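Local atomic coordinates of amidohydrolase (Brucella melitensis biovar Abortus, PDB entry 4F0L), a protein that probably acts as a metal-dependent deaminase of the amidohydrolase superfamily, binding an iron(III) ion in the active site of its TIM-barrel domain. Residues I93-A98 and R183-D188; N355-N360 and R366-G371; A152-A157 and E204-A209; V242-K247 and A305-G310; Q11-A16 and I38-T43. All coordinates share one frame; numbering follows the deposited sequence.

From the N terminus, contact 5 comes first, linking side chains of strands 12-16 and 37-42 of the small N-terminal sheet across the intervening strand 29-34. Contacts 1 and 3 then cross along the chain: 93-98 and 152-157 open before 183-188 and 204-209 close them in the same order. Contact 1 ties the end of helix 88-100 to the loop before helix 189-203, and contact 3 ties helix 145-157 to the loop after that helix. Contact 4 follows in series, joining loops near the iron site. Contact 2 closes the shortest loop, between helices 336-351 and 364-379. Contacts 2 and 4 both touch the second subunit.

Contact 1: I93-A98 and R183-D188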
# COMPACT_ATOMS: atom_id res chain seq x y z
N ILE B 93 22.53 2.40 -6.86
CA ILE B 93 21.93 1.18 -7.36
C ILE B 93 21.39 1.45 -8.78
O ILE B 93 21.62 0.66 -9.68
CB ILE B 93 20.83 0.62 -6.44
CG1 ILE B 93 21.39 0.31 -5.03
CG2 ILE B 93 20.23 -0.64 -7.05
CD1 ILE B 93 22.62 -0.59 -4.98
N MET B 94 20.75 2.60 -8.98
CA MET B 94 20.17 2.89 -10.28
C MET B 94 21.25 2.94 -11.37
O MET B 94 21.07 2.33 -12.44
CB MET B 94 19.36 4.19 -10.26
CG MET B 94 18.50 4.36 -11.52
SD MET B 94 19.37 5.20 -12.88
CE MET B 94 19.04 6.89 -12.36
N TYR B 95 22.36 3.62 -11.10
CA TYR B 95 23.47 3.68 -12.05
C TYR B 95 24.22 2.32 -12.21
O TYR B 95 24.68 2.02 -13.29
CB TYR B 95 24.43 4.85 -11.74
CG TYR B 95 23.89 6.17 -12.25
CD1 TYR B 95 24.02 6.53 -13.59
CD2 TYR B 95 23.19 7.04 -11.39
CE1 TYR B 95 23.49 7.72 -14.06
CE2 TYR B 95 22.66 8.24 -11.86
CZ TYR B 95 22.80 8.57 -13.19
OH TYR B 95 22.27 9.76 -13.65
N LYS B 96 24.30 1.49 -11.17
CA LYS B 96 24.84 0.14 -11.34
C LYS B 96 24.06 -0.63 -12.42
O LYS B 96 24.67 -1.19 -13.33
CB LYS B 96 24.85 -0.65 -10.04
CG LYS B 96 25.25 -2.11 -10.23
CD LYS B 96 25.63 -2.79 -8.92
CE LYS B 96 25.57 -4.31 -9.05
NZ LYS B 96 26.25 -5.01 -7.92
N PHE B 97 22.72 -0.63 -12.33
CA PHE B 97 21.88 -1.24 -13.37
C PHE B 97 22.00 -0.52 -14.72
O PHE B 97 22.20 -1.16 -15.75
CB PHE B 97 20.40 -1.31 -12.95
CG PHE B 97 20.07 -2.47 -12.05
CD1 PHE B 97 20.53 -2.48 -10.73
CD2 PHE B 97 19.36 -3.57 -12.53
CE1 PHE B 97 20.25 -3.55 -9.90
CE2 PHE B 97 19.08 -4.64 -11.70
CZ PHE B 97 19.52 -4.63 -10.38
N ALA B 98 21.81 0.80 -14.71
CA ALA B 98 21.77 1.60 -15.94
C ALA B 98 23.07 1.44 -16.76
O ALA B 98 23.01 1.31 -17.96
CB ALA B 98 21.48 3.08 -15.64
N ARG B 183 26.32 8.87 -19.82
CA ARG B 183 26.75 8.58 -21.19
C ARG B 183 25.83 7.69 -22.02
O ARG B 183 25.80 7.82 -23.24
CB ARG B 183 28.14 7.96 -21.18
CG ARG B 183 28.21 6.60 -20.53
CD ARG B 183 29.65 6.13 -20.44
NE ARG B 183 29.85 4.94 -19.62
CZ ARG B 183 30.02 4.94 -18.31
NH1 ARG B 183 30.02 6.06 -17.59
NH2 ARG B 183 30.23 3.79 -17.70
N ARG B 184 25.10 6.76 -21.41
CA ARG B 184 24.21 5.90 -22.22
C ARG B 184 22.88 6.58 -22.59
O ARG B 184 22.09 6.00 -23.33
CB ARG B 184 23.89 4.59 -21.50
CG ARG B 184 25.12 3.86 -20.99
CD ARG B 184 24.74 2.50 -20.48
NE ARG B 184 24.37 1.56 -21.55
CZ ARG B 184 23.94 0.31 -21.36
NH1 ARG B 184 23.82 -0.18 -20.14
NH2 ARG B 184 23.68 -0.48 -22.39
N PHE B 185 22.63 7.78 -22.03
CA PHE B 185 21.34 8.47 -22.17
C PHE B 185 21.39 9.56 -23.21
O PHE B 185 20.35 10.05 -23.65
CB PHE B 185 20.91 9.14 -20.85
CG PHE B 185 21.01 8.26 -19.62
CD1 PHE B 185 20.90 6.89 -19.69
CD2 PHE B 185 21.20 8.85 -18.37
CE1 PHE B 185 21.00 6.11 -18.56
CE2 PHE B 185 21.31 8.08 -17.22
CZ PHE B 185 21.21 6.70 -17.33
N ILE B 186 22.60 9.96 -23.58
CA ILE B 186 22.88 11.22 -24.26
C ILE B 186 22.58 11.13 -25.76
O ILE B 186 22.90 10.15 -26.40
CB ILE B 186 24.38 11.59 -24.09
CG1 ILE B 186 24.70 11.86 -22.63
CG2 ILE B 186 24.83 12.76 -24.96
CD1 ILE B 186 26.18 12.16 -22.41
N ASN B 187 21.95 12.17 -26.29
CA ASN B 187 21.91 12.39 -27.73
C ASN B 187 21.95 13.87 -28.01
O ASN B 187 21.59 14.67 -27.14
CB ASN B 187 20.62 11.83 -28.37
CG ASN B 187 20.61 10.34 -28.44
OD1 ASN B 187 21.41 9.74 -29.17
ND2 ASN B 187 19.67 9.71 -27.70
N ASP B 188 22.34 14.23 -29.23
CA ASP B 188 22.04 15.57 -29.76
C ASP B 188 20.77 15.47 -30.62
O ASP B 188 20.28 14.36 -30.88
CB ASP B 188 23.25 16.18 -30.48
CG ASP B 188 23.66 15.43 -31.75
OD1 ASP B 188 22.88 14.62 -32.29
OD2 ASP B 188 24.76 15.69 -32.25
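F185 and A98 meet where the last turns of helix 88-100 face the loop that leads into helix 189-203. The methyl of A98 lies at the edge of the F185 ring, near the ring plane, with A98 CB 4.0 Å from F185 CZ. Next to it, the Y95 ring approaches the same end of the phenylalanine obliquely, Y95 CE1 to F185 CE2 being 3.9 Å. The two rings form no stack with each other; F185 does meet another ring, that of Y130, edge-to-face.

R184, the residue before F185, supplies the polar half. Its chain is bent about its CG-CD bond (chi3 71°), which brings the edge of the guanidinium to the carbonyl oxygen of A98. R184 NH1 donates to A98 O over 2.8 Å, a bent bond of 135° at the hydrogen, with the donor tilted 26° from the carbonyl plane. The methylene R184 CD rests 3.3 Å from the same A98 O. A second carbonyl, that of M101 just beyond the helix, also receives NH1, while NE bonds to H133 O, which fixes the rotation of the group.

F185 lies about 11 Å from the bound iron(III) ion, so the contact lies near the metal site but is not part of it. Backbone oxygens at the C-terminal end of a helix lack amide partners further along it. R184 takes up A98 O in the last turn and M101 O just past it, and its charge would probably also balance the negative end of the helix dipole, next to the packing of A98 and Y95 on the F185 ring.

Contact 2: N355-N360 and R366-G371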
# COMPACT_ATOMS: atom_id res chain seq x y z
N ASN B 355 -11.94 10.99 2.03
CA ASN B 355 -12.59 11.04 0.70
C ASN B 355 -12.34 12.37 0.01
O ASN B 355 -13.26 13.04 -0.42
CB ASN B 355 -14.06 10.71 0.90
CG ASN B 355 -14.24 9.31 1.45
OD1 ASN B 355 -13.66 8.36 0.88
ND2 ASN B 355 -14.97 9.17 2.58
N VAL B 356 -11.07 12.73 -0.05
CA VAL B 356 -10.64 13.99 -0.57
C VAL B 356 -10.81 14.08 -2.07
O VAL B 356 -11.24 15.12 -2.58
CB VAL B 356 -9.15 14.28 -0.22
CG1 VAL B 356 -8.69 15.59 -0.91
CG2 VAL B 356 -8.99 14.31 1.30
N LEU B 357 -10.48 12.99 -2.78
CA LEU B 357 -10.50 13.00 -4.23
C LEU B 357 -11.78 12.41 -4.84
O LEU B 357 -11.89 12.27 -6.06
CB LEU B 357 -9.22 12.36 -4.80
CG LEU B 357 -7.91 13.04 -4.29
CD1 LEU B 357 -6.66 12.40 -4.92
CD2 LEU B 357 -7.94 14.57 -4.46
N ALA B 358 -12.77 12.11 -4.00
CA ALA B 358 -14.12 11.82 -4.51
C ALA B 358 -14.67 13.03 -5.31
O ALA B 358 -14.28 14.17 -5.08
CB ALA B 358 -15.06 11.44 -3.36
N ALA B 359 -15.57 12.77 -6.26
CA ALA B 359 -16.21 13.82 -7.09
C ALA B 359 -17.65 13.95 -6.63
O ALA B 359 -18.37 12.95 -6.58
CB ALA B 359 -16.17 13.47 -8.57
N ASN B 360 -18.08 15.16 -6.31
CA ASN B 360 -19.41 15.38 -5.72
C ASN B 360 -19.44 14.66 -4.36
O ASN B 360 -18.48 14.74 -3.58
CB ASN B 360 -20.52 14.88 -6.65
N ARG B 366 -14.23 5.19 -7.20
CA ARG B 366 -14.85 5.49 -8.50
C ARG B 366 -14.21 6.70 -9.20
O ARG B 366 -13.80 6.62 -10.36
CB ARG B 366 -16.36 5.70 -8.32
CG ARG B 366 -17.12 6.23 -9.53
CD ARG B 366 -17.16 5.28 -10.72
NE ARG B 366 -17.93 5.89 -11.82
CZ ARG B 366 -19.26 5.96 -11.84
NH1 ARG B 366 -19.97 5.46 -10.84
NH2 ARG B 366 -19.90 6.54 -12.86
N ALA B 367 -14.12 7.81 -8.50
CA ALA B 367 -13.55 9.03 -9.06
C ALA B 367 -12.11 8.82 -9.49
O ALA B 367 -11.71 9.24 -10.56
CB ALA B 367 -13.63 10.18 -8.05
N LEU B 368 -11.33 8.14 -8.66
CA LEU B 368 -9.93 7.96 -8.96
C LEU B 368 -9.74 7.00 -10.14
O LEU B 368 -8.92 7.25 -11.02
CB LEU B 368 -9.20 7.43 -7.74
CG LEU B 368 -8.94 8.52 -6.69
CD1 LEU B 368 -8.18 7.90 -5.55
CD2 LEU B 368 -8.19 9.73 -7.26
N PHE B 369 -10.51 5.93 -10.15
CA PHE B 369 -10.39 4.95 -11.19
C PHE B 369 -10.82 5.54 -12.52
O PHE B 369 -10.08 5.43 -13.49
CB PHE B 369 -11.21 3.69 -10.92
CG PHE B 369 -11.02 2.65 -11.97
CD1 PHE B 369 -9.93 1.80 -11.94
CD2 PHE B 369 -11.91 2.55 -13.05
CE1 PHE B 369 -9.75 0.83 -12.93
CE2 PHE B 369 -11.71 1.61 -14.04
CZ PHE B 369 -10.64 0.74 -13.97
N ASP B 370 -11.98 6.20 -12.57
CA ASP B 370 -12.43 6.80 -13.81
C ASP B 370 -11.41 7.83 -14.29
O ASP B 370 -11.10 7.91 -15.47
CB ASP B 370 -13.77 7.54 -13.64
CG ASP B 370 -14.97 6.64 -13.66
OD1 ASP B 370 -14.91 5.46 -14.12
OD2 ASP B 370 -16.03 7.15 -13.27
N GLY B 371 -10.97 8.67 -13.38
CA GLY B 371 -10.05 9.76 -13.73
C GLY B 371 -8.75 9.24 -14.32
O GLY B 371 -8.27 9.74 -15.35
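L357 leans against L368 of helix 364-379, and its side chain gives the apolar side of this loop. Its CB comes first, 3.7 Å from L368 CD2. The branch point stands back a little, with L357 CG 4.5 Å from L368 CD2. Of the two tip methyls, L357 CD1 approaches again, 3.9 Å from that same L368 CD2, whereas L357 CD2 points elsewhere and lies 5.6 Å from it. One methyl of L368 thus lies against both the base and one branch of L357. With CG beside the backbone N (chi1 -56°), L357 carries CD1 along L368 CD2, and the two leucines cross at a slant.

A367, the residue before L368, meets the loop backbone. Its CB is 3.4 Å from L357 O and 3.7 Å from A359 N, and touches the methyl of A359 more loosely, A367 CB to A359 CB being 4.2 Å. A small side chain here lets the loop lie close along the helix without a hydrogen bond between the two segments.

The loop itself is held from helix 336-351, where the carboxylate of E344 accepts hydrogen bonds from the backbone N of V356 and of L357. L357 also packs on L343 and Q347 of that helix and on A314 and T315 of helix 314-319, and L368 reaches L343 too. The loop therefore lies among helices 314-319, 336-351 and 364-379, with A358 packing against R80 of the second subunit.

Contact 3: A152-A157 and E204-A209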
# COMPACT_ATOMS: atom_id res chain seq x y z
N ALA B 152 9.96 -5.45 -28.52
CA ALA B 152 9.92 -6.90 -28.52
C ALA B 152 9.31 -7.43 -27.24
O ALA B 152 8.49 -8.37 -27.29
CB ALA B 152 11.30 -7.51 -28.74
N ALA B 153 9.69 -6.84 -26.10
CA ALA B 153 9.15 -7.24 -24.80
C ALA B 153 7.62 -6.98 -24.75
O ALA B 153 6.83 -7.87 -24.42
CB ALA B 153 9.87 -6.51 -23.66
N ALA B 154 7.21 -5.78 -25.13
CA ALA B 154 5.78 -5.47 -25.17
C ALA B 154 5.00 -6.43 -26.10
O ALA B 154 3.89 -6.88 -25.74
CB ALA B 154 5.56 -4.01 -25.60
N THR B 155 5.57 -6.74 -27.28
CA THR B 155 4.94 -7.65 -28.22
C THR B 155 4.77 -9.03 -27.62
O THR B 155 3.68 -9.63 -27.70
CB THR B 155 5.74 -7.76 -29.53
OG1 THR B 155 5.81 -6.47 -30.13
CG2 THR B 155 5.06 -8.75 -30.53
N THR B 156 5.82 -9.54 -26.99
CA THR B 156 5.75 -10.86 -26.39
C THR B 156 4.70 -10.86 -25.27
O THR B 156 3.94 -11.84 -25.13
CB THR B 156 7.11 -11.30 -25.79
OG1 THR B 156 8.09 -11.30 -26.81
CG2 THR B 156 7.02 -12.68 -25.12
N ALA B 157 4.68 -9.78 -24.49
CA ALA B 157 3.73 -9.67 -23.36
C ALA B 157 2.28 -9.52 -23.81
O ALA B 157 1.33 -9.88 -23.09
CB ALA B 157 4.11 -8.51 -22.45
N GLU B 204 6.33 -0.41 -36.91
CA GLU B 204 5.47 -0.77 -38.03
C GLU B 204 4.93 -2.16 -37.78
O GLU B 204 5.67 -3.06 -37.47
CB GLU B 204 6.24 -0.75 -39.36
CG GLU B 204 6.35 0.65 -39.91
CD GLU B 204 7.22 0.75 -41.15
OE1 GLU B 204 7.68 -0.29 -41.66
OE2 GLU B 204 7.43 1.88 -41.61
N GLY B 205 3.63 -2.33 -37.90
CA GLY B 205 3.04 -3.61 -37.57
C GLY B 205 2.83 -3.87 -36.09
O GLY B 205 2.27 -4.90 -35.72
N PHE B 206 3.27 -2.98 -35.21
CA PHE B 206 2.93 -3.10 -33.79
C PHE B 206 1.54 -2.47 -33.65
O PHE B 206 1.42 -1.24 -33.52
CB PHE B 206 3.94 -2.37 -32.89
CG PHE B 206 3.83 -2.73 -31.41
CD1 PHE B 206 2.61 -2.67 -30.75
CD2 PHE B 206 4.94 -3.16 -30.70
CE1 PHE B 206 2.51 -3.00 -29.40
CE2 PHE B 206 4.85 -3.46 -29.34
CZ PHE B 206 3.64 -3.40 -28.69
N GLU B 207 0.49 -3.28 -33.73
CA GLU B 207 -0.87 -2.74 -33.66
C GLU B 207 -1.14 -1.86 -32.43
O GLU B 207 -0.87 -2.26 -31.30
CB GLU B 207 -1.89 -3.87 -33.66
CG GLU B 207 -2.45 -4.23 -35.01
CD GLU B 207 -3.91 -4.61 -34.87
OE1 GLU B 207 -4.79 -3.98 -35.53
OE2 GLU B 207 -4.19 -5.50 -34.05
N GLY B 208 -1.72 -0.67 -32.66
CA GLY B 208 -2.05 0.26 -31.58
C GLY B 208 -0.91 1.08 -30.97
O GLY B 208 -1.15 1.91 -30.07
N ALA B 209 0.32 0.85 -31.43
CA ALA B 209 1.47 1.49 -30.84
C ALA B 209 1.37 2.95 -31.12
O ALA B 209 0.88 3.36 -32.18
CB ALA B 209 2.78 0.94 -31.40
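F206 holds its CG anti to the backbone N (chi1 -166°), which carries the ring out from the loop to A154 and T155 on helix 145-157. T155 in turn sets its hydroxyl beside its own backbone N (chi1 -60°), which leaves OG1 next to the incoming ring. The methyl of A154 meets the rim of that ring in plane, with A154 CB 3.7 Å from F206 CZ and 3.8 Å from F206 CE2. T155 OG1 comes in obliquely, 3.3 Å from F206 CE2, the two side chains running antiparallel alongside one another. The polar need of this oxygen is met inside the helix, where it bonds to A151 O one turn earlier.

F206 also opens a type II beta turn that ends at A209, closed by A209 N to F206 O at 3.2 Å. G208 takes the third position with positive phi, as such turns favour, and its carbonyl bonds to R124.

Helix 145-157 precedes strand 160-167, and the loop of F206 joins helix 189-203 to the adjacent parallel strand 210-215. An aromatic side chain in an alpha-to-beta loop thus packs against a neighbouring helix of the TIM barrel, at the end opposite the strand C-termini that carry the metal site.

Contact 4: V242-K247 and A305-G310; sequences VAEQVK and ANLGDG
E244 and D309 make up the tight half of the contact. The glutamate chain runs out fully extended, its CG anti to the backbone N (chi1 -176°), and E244 OE1 ends 2.4 Å from D309 OD2, a separation so short that it is to be read with caution. The carboxylates stand steeply against each other, with planes 77° apart. D309 CB also comes 3.4 Å from the backbone oxygen E244 O, and L307 CD1 touches E244 OE1 at 3.5 Å.

E244 follows strand 238-242, which carries H241 of the metal site, in a loop at the strand's C-terminal end, the active-site side of a TIM barrel. Its side chain is about 6 Å from the iron(III) ion and about 5 Å from that of D329. Across from it, helix 301-306 ends in a Schellman motif with G308 at positive phi, and D309 follows directly, its CB directed at the 242-247 segment.

On the looser side Q245 touches D309 only lightly, and water takes over. One molecule accepts from Q245 NE2 and donates to both L307 O and D309 OD1, 2.6 Å from the latter. A second water joins V246 N to D309 O, 2.7 Å from that oxygen; D309 O is also hydrogen-bonded to H281 NE2. L307 also packs on R354 of the second subunit.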
# COMPACT_ATOMS: atom_id res chain seq x y z
N VAL B 242 8.71 17.14 -14.61
CA VAL B 242 8.80 18.51 -14.14
C VAL B 242 8.37 18.70 -12.66
O VAL B 242 7.38 18.13 -12.18
CB VAL B 242 8.05 19.47 -15.11
CG1 VAL B 242 6.57 19.15 -15.17
CG2 VAL B 242 8.27 20.89 -14.70
N ALA B 243 9.15 19.51 -11.92
CA ALA B 243 8.77 19.92 -10.56
C ALA B 243 8.61 18.75 -9.55
O ALA B 243 7.82 18.83 -8.61
CB ALA B 243 7.51 20.76 -10.62
N GLU B 244 9.41 17.71 -9.73
CA GLU B 244 9.33 16.52 -8.87
C GLU B 244 9.87 16.76 -7.46
O GLU B 244 9.25 16.31 -6.46
CB GLU B 244 10.04 15.30 -9.50
CG GLU B 244 9.87 14.04 -8.64
CD GLU B 244 10.60 12.80 -9.17
OE1 GLU B 244 10.50 11.71 -8.55
OE2 GLU B 244 11.27 12.90 -10.21
N GLN B 245 11.01 17.46 -7.36
CA GLN B 245 11.72 17.71 -6.09
C GLN B 245 11.85 19.22 -5.83
O GLN B 245 11.96 20.00 -6.78
CB GLN B 245 13.13 17.09 -6.15
CG GLN B 245 13.15 15.59 -6.47
CD GLN B 245 14.53 14.92 -6.46
OE1 GLN B 245 15.25 14.95 -7.46
NE2 GLN B 245 14.86 14.22 -5.35
N VAL B 246 11.85 19.63 -4.55
CA VAL B 246 11.98 21.05 -4.19
C VAL B 246 13.27 21.65 -4.75
O VAL B 246 13.28 22.81 -5.20
CB VAL B 246 11.89 21.26 -2.66
CG1 VAL B 246 12.45 22.63 -2.24
CG2 VAL B 246 10.44 21.08 -2.21
N LYS B 247 14.35 20.87 -4.76
CA LYS B 247 15.64 21.40 -5.23
C LYS B 247 15.52 21.85 -6.68
O LYS B 247 16.11 22.87 -7.04
CB LYS B 247 16.78 20.38 -5.07
N ALA B 305 6.29 8.59 -3.17
CA ALA B 305 6.42 8.26 -1.73
C ALA B 305 7.77 7.59 -1.44
O ALA B 305 8.44 7.94 -0.47
CB ALA B 305 5.31 7.31 -1.29
N ASN B 306 8.14 6.59 -2.26
CA ASN B 306 9.37 5.85 -2.06
C ASN B 306 10.58 6.81 -2.16
O ASN B 306 11.61 6.60 -1.51
CB ASN B 306 9.46 4.71 -3.08
CG ASN B 306 10.75 3.94 -2.99
OD1 ASN B 306 11.77 4.37 -3.57
ND2 ASN B 306 10.73 2.83 -2.26
N LEU B 307 10.45 7.85 -2.97
CA LEU B 307 11.53 8.83 -3.14
C LEU B 307 11.40 10.05 -2.18
O LEU B 307 12.27 10.91 -2.19
CB LEU B 307 11.60 9.31 -4.61
CG LEU B 307 11.93 8.26 -5.65
CD1 LEU B 307 11.87 8.83 -7.09
CD2 LEU B 307 13.32 7.72 -5.36
N GLY B 308 10.34 10.12 -1.38
CA GLY B 308 10.08 11.33 -0.55
C GLY B 308 9.90 12.64 -1.34
O GLY B 308 10.31 13.71 -0.85
N ASP B 309 9.31 12.57 -2.53
CA ASP B 309 9.23 13.74 -3.41
C ASP B 309 8.32 14.82 -2.83
O ASP B 309 8.71 15.97 -2.77
CB ASP B 309 8.69 13.40 -4.79
CG ASP B 309 9.67 12.61 -5.65
OD1 ASP B 309 10.89 12.79 -5.51
OD2 ASP B 309 9.19 11.81 -6.49
N GLY B 310 7.11 14.44 -2.42
CA GLY B 310 6.13 15.39 -1.95
C GLY B 310 4.74 14.96 -2.35
O GLY B 310 4.54 13.88 -2.91
O HOH W 1 12.85 13.11 -3.81
O HOH W 2 10.98 17.35 -2.96

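Contact 5: Q11-A16 and I38-T43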
# COMPACT_ATOMS: atom_id res chain seq x y z
N GLN B 11 -15.97 -12.71 -34.61
CA GLN B 11 -16.60 -11.79 -33.68
C GLN B 11 -16.86 -12.56 -32.39
O GLN B 11 -17.47 -13.62 -32.45
CB GLN B 11 -17.90 -11.27 -34.35
CG GLN B 11 -18.59 -10.10 -33.67
CD GLN B 11 -20.06 -10.02 -33.98
OE1 GLN B 11 -20.70 -11.05 -34.26
NE2 GLN B 11 -20.62 -8.81 -33.95
N HIS B 12 -16.37 -12.07 -31.24
CA HIS B 12 -16.45 -12.78 -29.94
C HIS B 12 -17.15 -11.89 -28.90
O HIS B 12 -17.07 -10.66 -28.99
CB HIS B 12 -15.03 -13.20 -29.45
N PHE B 13 -17.85 -12.49 -27.91
CA PHE B 13 -18.65 -11.71 -26.97
C PHE B 13 -18.31 -12.00 -25.50
O PHE B 13 -18.24 -13.16 -25.11
CB PHE B 13 -20.14 -11.97 -27.18
CG PHE B 13 -20.68 -11.35 -28.43
CD1 PHE B 13 -21.14 -10.05 -28.43
CD2 PHE B 13 -20.72 -12.08 -29.61
CE1 PHE B 13 -21.64 -9.47 -29.59
CE2 PHE B 13 -21.21 -11.51 -30.78
CZ PHE B 13 -21.67 -10.20 -30.78
N ILE B 14 -18.16 -10.94 -24.71
CA ILE B 14 -18.06 -11.05 -23.27
C ILE B 14 -19.38 -10.53 -22.69
O ILE B 14 -19.83 -9.45 -23.05
CB ILE B 14 -16.90 -10.18 -22.69
CG1 ILE B 14 -15.50 -10.52 -23.30
CG2 ILE B 14 -16.85 -10.25 -21.17
CD1 ILE B 14 -15.10 -11.97 -23.24
N HIS B 15 -19.97 -11.26 -21.76
CA HIS B 15 -21.15 -10.76 -21.05
C HIS B 15 -20.77 -10.48 -19.61
O HIS B 15 -20.28 -11.36 -18.91
CB HIS B 15 -22.33 -11.75 -21.13
CG HIS B 15 -23.60 -11.26 -20.45
ND1 HIS B 15 -23.78 -11.34 -19.12
CD2 HIS B 15 -24.75 -10.63 -20.96
CE1 HIS B 15 -24.98 -10.82 -18.79
NE2 HIS B 15 -25.57 -10.38 -19.93
N ALA B 16 -20.99 -9.25 -19.17
CA ALA B 16 -20.63 -8.80 -17.84
C ALA B 16 -21.88 -8.53 -17.03
O ALA B 16 -22.75 -7.75 -17.47
CB ALA B 16 -19.83 -7.52 -17.94
N ILE B 38 -13.63 -3.08 -29.99
CA ILE B 38 -14.99 -3.23 -29.45
C ILE B 38 -15.96 -2.83 -30.54
O ILE B 38 -16.02 -1.67 -30.95
CB ILE B 38 -15.20 -2.39 -28.17
CG1 ILE B 38 -14.30 -2.92 -27.07
CG2 ILE B 38 -16.63 -2.45 -27.65
CD1 ILE B 38 -14.22 -1.98 -25.85
N CYS B 39 -16.73 -3.80 -31.02
CA CYS B 39 -17.61 -3.52 -32.14
C CYS B 39 -19.01 -3.14 -31.66
O CYS B 39 -19.76 -2.48 -32.39
CB CYS B 39 -17.64 -4.71 -33.12
SG CYS B 39 -18.26 -6.24 -32.39
N SER B 40 -19.37 -3.56 -30.45
CA SER B 40 -20.71 -3.29 -29.90
C SER B 40 -20.72 -3.36 -28.38
O SER B 40 -19.94 -4.08 -27.78
CB SER B 40 -21.74 -4.28 -30.48
OG SER B 40 -21.41 -5.60 -30.10
N ILE B 41 -21.58 -2.55 -27.77
CA ILE B 41 -21.88 -2.61 -26.36
C ILE B 41 -23.39 -2.49 -26.22
O ILE B 41 -23.97 -1.52 -26.69
CB ILE B 41 -21.22 -1.48 -25.55
CG1 ILE B 41 -19.69 -1.56 -25.62
CG2 ILE B 41 -21.63 -1.57 -24.08
CD1 ILE B 41 -19.04 -0.28 -25.08
N GLU B 42 -24.00 -3.48 -25.57
CA GLU B 42 -25.46 -3.59 -25.41
C GLU B 42 -25.71 -3.76 -23.91
O GLU B 42 -25.08 -4.62 -23.32
CB GLU B 42 -25.96 -4.85 -26.10
CG GLU B 42 -26.63 -4.71 -27.44
CD GLU B 42 -27.58 -5.91 -27.70
OE1 GLU B 42 -27.07 -7.07 -27.72
OE2 GLU B 42 -28.83 -5.70 -27.84
N THR B 43 -26.59 -2.98 -23.30
CA THR B 43 -26.85 -3.11 -21.86
C THR B 43 -28.24 -3.71 -21.60
O THR B 43 -29.11 -3.67 -22.46
CB THR B 43 -26.73 -1.79 -21.12
OG1 THR B 43 -27.78 -0.92 -21.54
CG2 THR B 43 -25.39 -1.09 -21.39
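Q11 NE2 and C39 SG form the closest polar approach between the two segments, yet at 3.8 Å they merely touch, and no hydrogen bond joins 11-16 to 38-43. The glutamine holds its CG anti to the backbone N (chi1 -169°), the start of an extended chain that carries NE2 across to the sulfur. The thiol answers from between its own backbone N and carbonyl carbon (chi1 62°), and also lies 4.1 Å from Q11 CG. A similar light contact is made one step along, where F13 CE1 comes 3.9 Å from S40 OG, the hydroxyl standing oblique to the ring.

Two successive residues, C39 and S40, both direct their CB atoms at the other segment. A regular strand would send them to opposite faces; here psi of C39 is -23°, well away from extended geometry, and this twist in the backbone turns both the same way. Q11 and F13, two residues apart, reach out from a common face.

The nearest alpha carbons, those of Q11 and C39, are 8.5 Å apart because another strand lies between. In this sheet of the HutF-type N-terminal domain strand 29-34 pairs antiparallel with 12-16 on one side, through H12 with I33 and I14 with I31, and with 37-42 on the other. The contact therefore arches over the middle strand, whose R30 makes a cation-pi contact with the F13 ring. Strand 52-54 flanks 12-16 in parallel, while I41 of strand 37-42 packs on V29 and on L21 of strand 19-21.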